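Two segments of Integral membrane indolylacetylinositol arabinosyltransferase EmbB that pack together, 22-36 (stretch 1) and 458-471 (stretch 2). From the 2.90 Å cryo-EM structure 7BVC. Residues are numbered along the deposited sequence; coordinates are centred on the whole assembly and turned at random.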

ATOM      1  N   ASP B  22     -11.509 -60.165  26.602  1.00 76.69           N
ATOM      2  CA  ASP B  22     -11.996 -59.180  25.646  1.00 76.69           C
ATOM      3  C   ASP B  22     -10.955 -58.129  25.290  1.00 76.69           C
ATOM      4  O   ASP B  22     -11.127 -57.426  24.288  1.00 76.69           O
ATOM      5  N   VAL B  23      -9.884 -57.996  26.074  1.00 72.67           N
ATOM      6  CA  VAL B  23      -8.822 -57.084  25.669  1.00 72.67           C
ATOM      7  C   VAL B  23      -8.101 -57.632  24.444  1.00 72.67           C
ATOM      8  O   VAL B  23      -7.701 -56.869  23.557  1.00 72.67           O
ATOM      9  N   ARG B  24      -7.963 -58.957  24.349  1.00 72.51           N
ATOM     10  CA  ARG B  24      -7.371 -59.563  23.163  1.00 72.51           C
ATOM     11  C   ARG B  24      -8.243 -59.378  21.931  1.00 72.51           C
ATOM     12  O   ARG B  24      -7.724 -59.399  20.810  1.00 72.51           O
ATOM     13  N   ILE B  25      -9.552 -59.193  22.111  1.00 66.17           N
ATOM     14  CA  ILE B  25     -10.436 -58.942  20.980  1.00 66.17           C
ATOM     15  C   ILE B  25     -10.402 -57.472  20.592  1.00 66.17           C
ATOM     16  O   ILE B  25     -10.347 -57.132  19.404  1.00 66.17           O
ATOM     17  N   ALA B  26     -10.432 -56.579  21.585  1.00 60.86           N
ATOM     18  CA  ALA B  26     -10.363 -55.152  21.295  1.00 60.86           C
ATOM     19  C   ALA B  26      -9.030 -54.775  20.660  1.00 60.86           C
ATOM     20  O   ALA B  26      -8.976 -53.860  19.833  1.00 60.86           O
ATOM     21  N   ARG B  27      -7.952 -55.482  21.012  1.00 62.48           N
ATOM     22  CA  ARG B  27      -6.655 -55.178  20.421  1.00 62.48           C
ATOM     23  C   ARG B  27      -6.629 -55.485  18.929  1.00 62.48           C
ATOM     24  O   ARG B  27      -5.919 -54.814  18.175  1.00 62.48           O
ATOM     25  N   TRP B  28      -7.387 -56.490  18.486  1.00 62.23           N
ATOM     26  CA  TRP B  28      -7.488 -56.759  17.056  1.00 62.23           C
ATOM     27  C   TRP B  28      -8.481 -55.822  16.383  1.00 62.23           C
ATOM     28  O   TRP B  28      -8.256 -55.383  15.250  1.00 62.23           O
ATOM     29  N   VAL B  29      -9.598 -55.525  17.052  1.00 57.88           N
ATOM     30  CA  VAL B  29     -10.591 -54.618  16.483  1.00 57.88           C
ATOM     31  C   VAL B  29     -10.048 -53.198  16.375  1.00 57.88           C
ATOM     32  O   VAL B  29     -10.590 -52.379  15.624  1.00 57.88           O
ATOM     33  N   ALA B  30      -8.973 -52.882  17.095  1.00 57.01           N
ATOM     34  CA  ALA B  30      -8.364 -51.563  16.981  1.00 57.01           C
ATOM     35  C   ALA B  30      -7.339 -51.471  15.856  1.00 57.01           C
ATOM     36  O   ALA B  30      -7.191 -50.400  15.257  1.00 57.01           O
ATOM     37  N   THR B  31      -6.628 -52.557  15.551  1.00 58.33           N
ATOM     38  CA  THR B  31      -5.664 -52.549  14.451  1.00 58.33           C
ATOM     39  C   THR B  31      -6.344 -52.832  13.114  1.00 58.33           C
ATOM     40  O   THR B  31      -6.192 -52.062  12.160  1.00 58.33           O
ATOM     41  N   ILE B  32      -7.058 -53.955  13.015  1.00 58.18           N
ATOM     42  CA  ILE B  32      -7.978 -54.135  11.904  1.00 58.18           C
ATOM     43  C   ILE B  32      -9.146 -53.180  12.104  1.00 58.18           C
ATOM     44  O   ILE B  32      -9.517 -52.851  13.237  1.00 58.18           O
ATOM     45  N   ALA B  33      -9.718 -52.704  11.000  1.00 57.73           N
ATOM     46  CA  ALA B  33     -10.734 -51.654  10.980  1.00 57.73           C
ATOM     47  C   ALA B  33     -10.200 -50.320  11.482  1.00 57.73           C
ATOM     48  O   ALA B  33     -10.977 -49.381  11.671  1.00 57.73           O
ATOM     49  N   GLY B  34      -8.895 -50.216  11.707  1.00 56.30           N
ATOM     50  CA  GLY B  34      -8.256 -48.940  11.951  1.00 56.30           C
ATOM     51  C   GLY B  34      -7.186 -48.715  10.907  1.00 56.30           C
ATOM     52  O   GLY B  34      -6.826 -47.577  10.593  1.00 56.30           O
ATOM     53  N   LEU B  35      -6.668 -49.816  10.362  1.00 58.51           N
ATOM     54  CA  LEU B  35      -5.765 -49.762   9.219  1.00 58.51           C
ATOM     55  C   LEU B  35      -6.522 -49.755   7.897  1.00 58.51           C
ATOM     56  O   LEU B  35      -6.160 -49.012   6.977  1.00 58.51           O
ATOM     57  N   LEU B  36      -7.578 -50.564   7.780  1.00 59.59           N
ATOM     58  CA  LEU B  36      -8.371 -50.536   6.559  1.00 59.59           C
ATOM     59  C   LEU B  36      -9.206 -49.267   6.467  1.00 59.59           C
ATOM     60  O   LEU B  36      -9.415 -48.749   5.365  1.00 59.59           O
ATOM     61  N   LEU B 458       1.273 -52.079  27.943  1.00 65.36           N
ATOM     62  CA  LEU B 458       0.216 -52.965  28.408  1.00 65.36           C
ATOM     63  C   LEU B 458      -0.557 -53.601  27.263  1.00 65.36           C
ATOM     64  O   LEU B 458      -0.953 -54.764  27.370  1.00 65.36           O
ATOM     65  N   VAL B 459      -0.775 -52.874  26.171  1.00 60.82           N
ATOM     66  CA  VAL B 459      -1.524 -53.378  25.031  1.00 60.82           C
ATOM     67  C   VAL B 459      -0.654 -53.487  23.784  1.00 60.82           C
ATOM     68  O   VAL B 459      -0.789 -54.443  23.018  1.00 60.82           O
ATOM     69  N   GLY B 460       0.247 -52.537  23.566  1.00 60.33           N
ATOM     70  CA  GLY B 460       1.089 -52.524  22.392  1.00 60.33           C
ATOM     71  C   GLY B 460       1.069 -51.176  21.708  1.00 60.33           C
ATOM     72  O   GLY B 460       0.526 -50.196  22.212  1.00 60.33           O
ATOM     73  N   THR B 461       1.681 -51.139  20.525  1.00 58.81           N
ATOM     74  CA  THR B 461       1.820 -49.894  19.780  1.00 58.81           C
ATOM     75  C   THR B 461       0.739 -49.717  18.719  1.00 58.81           C
ATOM     76  O   THR B 461       0.200 -48.615  18.561  1.00 58.81           O
ATOM     77  N   TRP B 462       0.409 -50.777  17.989  1.00 57.73           N
ATOM     78  CA  TRP B 462      -0.526 -50.661  16.876  1.00 57.73           C
ATOM     79  C   TRP B 462      -1.964 -50.433  17.339  1.00 57.73           C
ATOM     80  O   TRP B 462      -2.652 -49.588  16.754  1.00 57.73           O
ATOM     81  N   PRO B 463      -2.469 -51.139  18.359  1.00 54.68           N
ATOM     82  CA  PRO B 463      -3.825 -50.826  18.844  1.00 54.68           C
ATOM     83  C   PRO B 463      -3.988 -49.397  19.328  1.00 54.68           C
ATOM     84  O   PRO B 463      -5.128 -48.944  19.490  1.00 54.68           O
ATOM     85  N   LEU B 464      -2.895 -48.675  19.569  1.00 54.34           N
ATOM     86  CA  LEU B 464      -2.965 -47.271  19.945  1.00 54.34           C
ATOM     87  C   LEU B 464      -2.659 -46.326  18.793  1.00 54.34           C
ATOM     88  O   LEU B 464      -3.084 -45.167  18.835  1.00 54.34           O
ATOM     89  N   ILE B 465      -1.938 -46.787  17.774  1.00 55.96           N
ATOM     90  CA  ILE B 465      -1.547 -45.917  16.669  1.00 55.96           C
ATOM     91  C   ILE B 465      -2.545 -45.981  15.518  1.00 55.96           C
ATOM     92  O   ILE B 465      -2.866 -44.954  14.916  1.00 55.96           O
ATOM     93  N   ALA B 466      -3.063 -47.174  15.199  1.00 56.26           N
ATOM     94  CA  ALA B 466      -3.930 -47.307  14.030  1.00 56.26           C
ATOM     95  C   ALA B 466      -5.236 -46.535  14.173  1.00 56.26           C
ATOM     96  O   ALA B 466      -5.648 -45.878  13.199  1.00 56.26           O
ATOM     97  N   PRO B 467      -5.946 -46.576  15.308  1.00 53.61           N
ATOM     98  CA  PRO B 467      -7.098 -45.672  15.459  1.00 53.61           C
ATOM     99  C   PRO B 467      -6.732 -44.207  15.317  1.00 53.61           C
ATOM    100  O   PRO B 467      -7.534 -43.431  14.784  1.00 53.61           O
ATOM    101  N   LEU B 468      -5.540 -43.803  15.762  1.00 53.67           N
ATOM    102  CA  LEU B 468      -5.120 -42.416  15.597  1.00 53.67           C
ATOM    103  C   LEU B 468      -4.864 -42.061  14.139  1.00 53.67           C
ATOM    104  O   LEU B 468      -4.889 -40.877  13.791  1.00 53.67           O
ATOM    105  N   LEU B 469      -4.615 -43.052  13.285  1.00 55.68           N
ATOM    106  CA  LEU B 469      -4.489 -42.821  11.853  1.00 55.68           C
ATOM    107  C   LEU B 469      -5.846 -42.793  11.167  1.00 55.68           C
ATOM    108  O   LEU B 469      -6.083 -41.950  10.295  1.00 55.68           O
ATOM    109  N   ALA B 470      -6.735 -43.716  11.540  1.00 55.16           N
ATOM    110  CA  ALA B 470      -8.088 -43.703  10.991  1.00 55.16           C
ATOM    111  C   ALA B 470      -8.831 -42.432  11.373  1.00 55.16           C
ATOM    112  O   ALA B 470      -9.653 -41.936  10.594  1.00 55.16           O
ATOM    113  N   ALA B 471      -8.558 -41.890  12.560  1.00 56.56           N
ATOM    114  CA  ALA B 471      -9.200 -40.650  12.979  1.00 56.56           C
ATOM    115  C   ALA B 471      -8.704 -39.469  12.155  1.00 56.56           C
ATOM    116  O   ALA B 471      -9.495 -38.630  11.715  1.00 56.56           O
TER

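This is a close, mostly apolar contact, centred on two helices and extended by flanking loop residues, with small side chains and prolines at its middle and no hydrogen bonds between the stretches. The helix axes approach to 8.0 Å and run in broadly the same direction, 36° apart. Ala30, Gly34 and Ala466 lie where the backbones come close.

Ala30 points toward stretch 2, and its CB lies 4.1 Å from CB of Pro463. Ala30 O is 3.3 Å from Pro467 CD. Thr31 (chi1 p) sets its methyl against the backbone at Pro463, with CG2 3.5 Å from Pro463 N. Trp462 (m) points toward stretch 1, and its CB is 3.9 Å from Thr31 CG2. Thr31 OG1 accepts a weak hydrogen bond from Ile32 N at 2.7 Å, within stretch 1.

Gly34 CA lies 4.9 Å from Pro467 CA. An ideal CB on Gly34 would point toward stretch 2 and sit tightly, 3.5 Å from Ala466 C; it would also clash with Ala30 O of its own stretch. Gly34 O sits 3.4 Å from Ala470 CB. Ala466 also points in; its CB lies 4.1 Å from CG of Leu35. The CA-to-CB bond of Leu35 (m, t) points away, but the end of the side chain comes nearer.

At the other end, Val23 (p) and Val459 (m) meet loosely, CG2 to CG1 at 4.4 Å. Arg27 (m, t, m) lies alongside, its CD 3.1 Å from Val459 O.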

ATOM      1  CB  ASP B  22     -13.255 -58.504  26.188  1.00 76.69           C
ATOM      2  CG  ASP B  22     -14.442 -59.442  26.231  1.00 76.69           C
ATOM      3  OD1 ASP B  22     -14.493 -60.370  25.397  1.00 76.69           O
ATOM      4  OD2 ASP B  22     -15.324 -59.251  27.093  1.00 76.69           O
ATOM      5  CB  VAL B  23      -7.852 -56.809  26.836  1.00 72.67           C
ATOM      6  CG1 VAL B  23      -7.104 -58.066  27.241  1.00 72.67           C
ATOM      7  CG2 VAL B  23      -6.879 -55.701  26.466  1.00 72.67           C
ATOM      8  CB  ARG B  24      -7.121 -61.051  23.404  1.00 72.51           C
ATOM      9  CG  ARG B  24      -5.981 -61.633  22.589  1.00 72.51           C
ATOM     10  CD  ARG B  24      -5.610 -63.021  23.082  1.00 72.51           C
ATOM     11  NE  ARG B  24      -6.629 -64.009  22.745  1.00 72.51           N
ATOM     12  CZ  ARG B  24      -6.616 -64.751  21.642  1.00 72.51           C
ATOM     13  NH1 ARG B  24      -5.631 -64.615  20.764  1.00 72.51           N
ATOM     14  NH2 ARG B  24      -7.587 -65.624  21.414  1.00 72.51           N
ATOM     15  CB  ILE B  25     -11.864 -59.407  21.314  1.00 66.17           C
ATOM     16  CG1 ILE B  25     -11.906 -60.925  21.489  1.00 66.17           C
ATOM     17  CG2 ILE B  25     -12.834 -58.973  20.233  1.00 66.17           C
ATOM     18  CD1 ILE B  25     -13.290 -61.460  21.778  1.00 66.17           C
ATOM     19  CB  ALA B  26     -10.592 -54.344  22.570  1.00 60.86           C
ATOM     20  CB  ARG B  27      -5.558 -55.950  21.146  1.00 62.48           C
ATOM     21  CG  ARG B  27      -5.118 -55.304  22.445  1.00 62.48           C
ATOM     22  CD  ARG B  27      -3.684 -55.656  22.774  1.00 62.48           C
ATOM     23  NE  ARG B  27      -3.559 -57.018  23.280  1.00 62.48           N
ATOM     24  CZ  ARG B  27      -3.022 -58.021  22.597  1.00 62.48           C
ATOM     25  NH1 ARG B  27      -2.557 -57.816  21.373  1.00 62.48           N
ATOM     26  NH2 ARG B  27      -2.950 -59.229  23.136  1.00 62.48           N
ATOM     27  CB  TRP B  28      -7.891 -58.213  16.815  1.00 62.23           C
ATOM     28  CG  TRP B  28      -6.810 -59.201  17.105  1.00 62.23           C
ATOM     29  CD1 TRP B  28      -6.775 -60.100  18.129  1.00 62.23           C
ATOM     30  CD2 TRP B  28      -5.603 -59.398  16.359  1.00 62.23           C
ATOM     31  NE1 TRP B  28      -5.623 -60.843  18.069  1.00 62.23           N
ATOM     32  CE2 TRP B  28      -4.886 -60.430  16.991  1.00 62.23           C
ATOM     33  CE3 TRP B  28      -5.060 -58.799  15.218  1.00 62.23           C
ATOM     34  CZ2 TRP B  28      -3.654 -60.878  16.522  1.00 62.23           C
ATOM     35  CZ3 TRP B  28      -3.838 -59.244  14.754  1.00 62.23           C
ATOM     36  CH2 TRP B  28      -3.147 -60.274  15.405  1.00 62.23           C
ATOM     37  CB  VAL B  29     -11.892 -54.681  17.318  1.00 57.88           C
ATOM     38  CG1 VAL B  29     -12.958 -53.756  16.758  1.00 57.88           C
ATOM     39  CG2 VAL B  29     -12.424 -56.097  17.349  1.00 57.88           C
ATOM     40  CB  ALA B  30      -7.707 -51.170  18.306  1.00 57.01           C
ATOM     41  CB  THR B  31      -4.546 -53.565  14.710  1.00 58.33           C
ATOM     42  OG1 THR B  31      -5.053 -54.893  14.540  1.00 58.33           O
ATOM     43  CG2 THR B  31      -3.995 -53.407  16.110  1.00 58.33           C
ATOM     44  CB  ILE B  32      -8.451 -55.597  11.817  1.00 58.18           C
ATOM     45  CG1 ILE B  32      -7.252 -56.543  11.847  1.00 58.18           C
ATOM     46  CG2 ILE B  32      -9.254 -55.832  10.555  1.00 58.18           C
ATOM     47  CD1 ILE B  32      -7.630 -58.000  11.980  1.00 58.18           C
ATOM     48  CB  ALA B  33     -11.987 -52.039  11.779  1.00 57.73           C
ATOM     49  CB  LEU B  35      -4.792 -50.944   9.255  1.00 58.51           C
ATOM     50  CG  LEU B  35      -3.637 -50.866  10.257  1.00 58.51           C
ATOM     51  CD1 LEU B  35      -2.940 -52.210  10.378  1.00 58.51           C
ATOM     52  CD2 LEU B  35      -2.651 -49.784   9.856  1.00 58.51           C
ATOM     53  CB  LEU B  36      -9.255 -51.782   6.465  1.00 59.59           C
ATOM     54  CG  LEU B  36     -10.460 -51.970   7.388  1.00 59.59           C
ATOM     55  CD1 LEU B  36     -11.733 -51.447   6.743  1.00 59.59           C
ATOM     56  CD2 LEU B  36     -10.615 -53.435   7.757  1.00 59.59           C
ATOM     57  CB  LEU B 458      -0.744 -52.189  29.330  1.00 65.36           C
ATOM     58  CG  LEU B 458      -1.645 -52.979  30.284  1.00 65.36           C
ATOM     59  CD1 LEU B 458      -1.937 -52.150  31.522  1.00 65.36           C
ATOM     60  CD2 LEU B 458      -2.944 -53.395  29.614  1.00 65.36           C
ATOM     61  CB  VAL B 459      -2.775 -52.509  24.763  1.00 60.82           C
ATOM     62  CG1 VAL B 459      -3.736 -52.600  25.932  1.00 60.82           C
ATOM     63  CG2 VAL B 459      -2.390 -51.062  24.516  1.00 60.82           C
ATOM     64  CB  THR B 461       3.198 -49.827  19.122  1.00 58.81           C
ATOM     65  OG1 THR B 461       4.207 -50.122  20.095  1.00 58.81           O
ATOM     66  CG2 THR B 461       3.446 -48.444  18.546  1.00 58.81           C
ATOM     67  CB  TRP B 462      -0.435 -51.894  15.974  1.00 57.73           C
ATOM     68  CG  TRP B 462       0.805 -51.910  15.140  1.00 57.73           C
ATOM     69  CD1 TRP B 462       1.837 -52.797  15.222  1.00 57.73           C
ATOM     70  CD2 TRP B 462       1.155 -50.981  14.108  1.00 57.73           C
ATOM     71  NE1 TRP B 462       2.804 -52.485  14.298  1.00 57.73           N
ATOM     72  CE2 TRP B 462       2.409 -51.373  13.602  1.00 57.73           C
ATOM     73  CE3 TRP B 462       0.528 -49.859  13.559  1.00 57.73           C
ATOM     74  CZ2 TRP B 462       3.046 -50.684  12.576  1.00 57.73           C
ATOM     75  CZ3 TRP B 462       1.162 -49.176  12.541  1.00 57.73           C
ATOM     76  CH2 TRP B 462       2.408 -49.590  12.059  1.00 57.73           C
ATOM     77  CB  PRO B 463      -4.042 -51.831  19.984  1.00 54.68           C
ATOM     78  CG  PRO B 463      -2.716 -52.422  20.263  1.00 54.68           C
ATOM     79  CD  PRO B 463      -1.957 -52.366  18.991  1.00 54.68           C
ATOM     80  CB  LEU B 464      -1.995 -46.977  21.097  1.00 54.34           C
ATOM     81  CG  LEU B 464      -2.150 -47.814  22.367  1.00 54.34           C
ATOM     82  CD1 LEU B 464      -1.025 -47.514  23.336  1.00 54.34           C
ATOM     83  CD2 LEU B 464      -3.493 -47.560  23.022  1.00 54.34           C
ATOM     84  CB  ILE B 465      -0.122 -46.283  16.203  1.00 55.96           C
ATOM     85  CG1 ILE B 465       0.913 -45.745  17.192  1.00 55.96           C
ATOM     86  CG2 ILE B 465       0.151 -45.742  14.811  1.00 55.96           C
ATOM     87  CD1 ILE B 465       0.851 -44.251  17.385  1.00 55.96           C
ATOM     88  CB  ALA B 466      -4.168 -48.788  13.725  1.00 56.26           C
ATOM     89  CB  PRO B 467      -7.621 -45.988  16.869  1.00 53.61           C
ATOM     90  CG  PRO B 467      -6.604 -46.875  17.498  1.00 53.61           C
ATOM     91  CD  PRO B 467      -5.907 -47.572  16.391  1.00 53.61           C
ATOM     92  CB  LEU B 468      -3.865 -42.142  16.427  1.00 53.67           C
ATOM     93  CG  LEU B 468      -4.053 -42.124  17.944  1.00 53.67           C
ATOM     94  CD1 LEU B 468      -2.773 -41.690  18.637  1.00 53.67           C
ATOM     95  CD2 LEU B 468      -5.199 -41.213  18.328  1.00 53.67           C
ATOM     96  CB  LEU B 469      -3.610 -43.897  11.214  1.00 55.68           C
ATOM     97  CG  LEU B 469      -2.096 -43.724  11.330  1.00 55.68           C
ATOM     98  CD1 LEU B 469      -1.382 -44.932  10.752  1.00 55.68           C
ATOM     99  CD2 LEU B 469      -1.651 -42.452  10.631  1.00 55.68           C
ATOM    100  CB  ALA B 470      -8.860 -44.934  11.466  1.00 55.16           C
ATOM    101  CB  ALA B 471      -8.947 -40.414  14.469  1.00 56.56           C
TER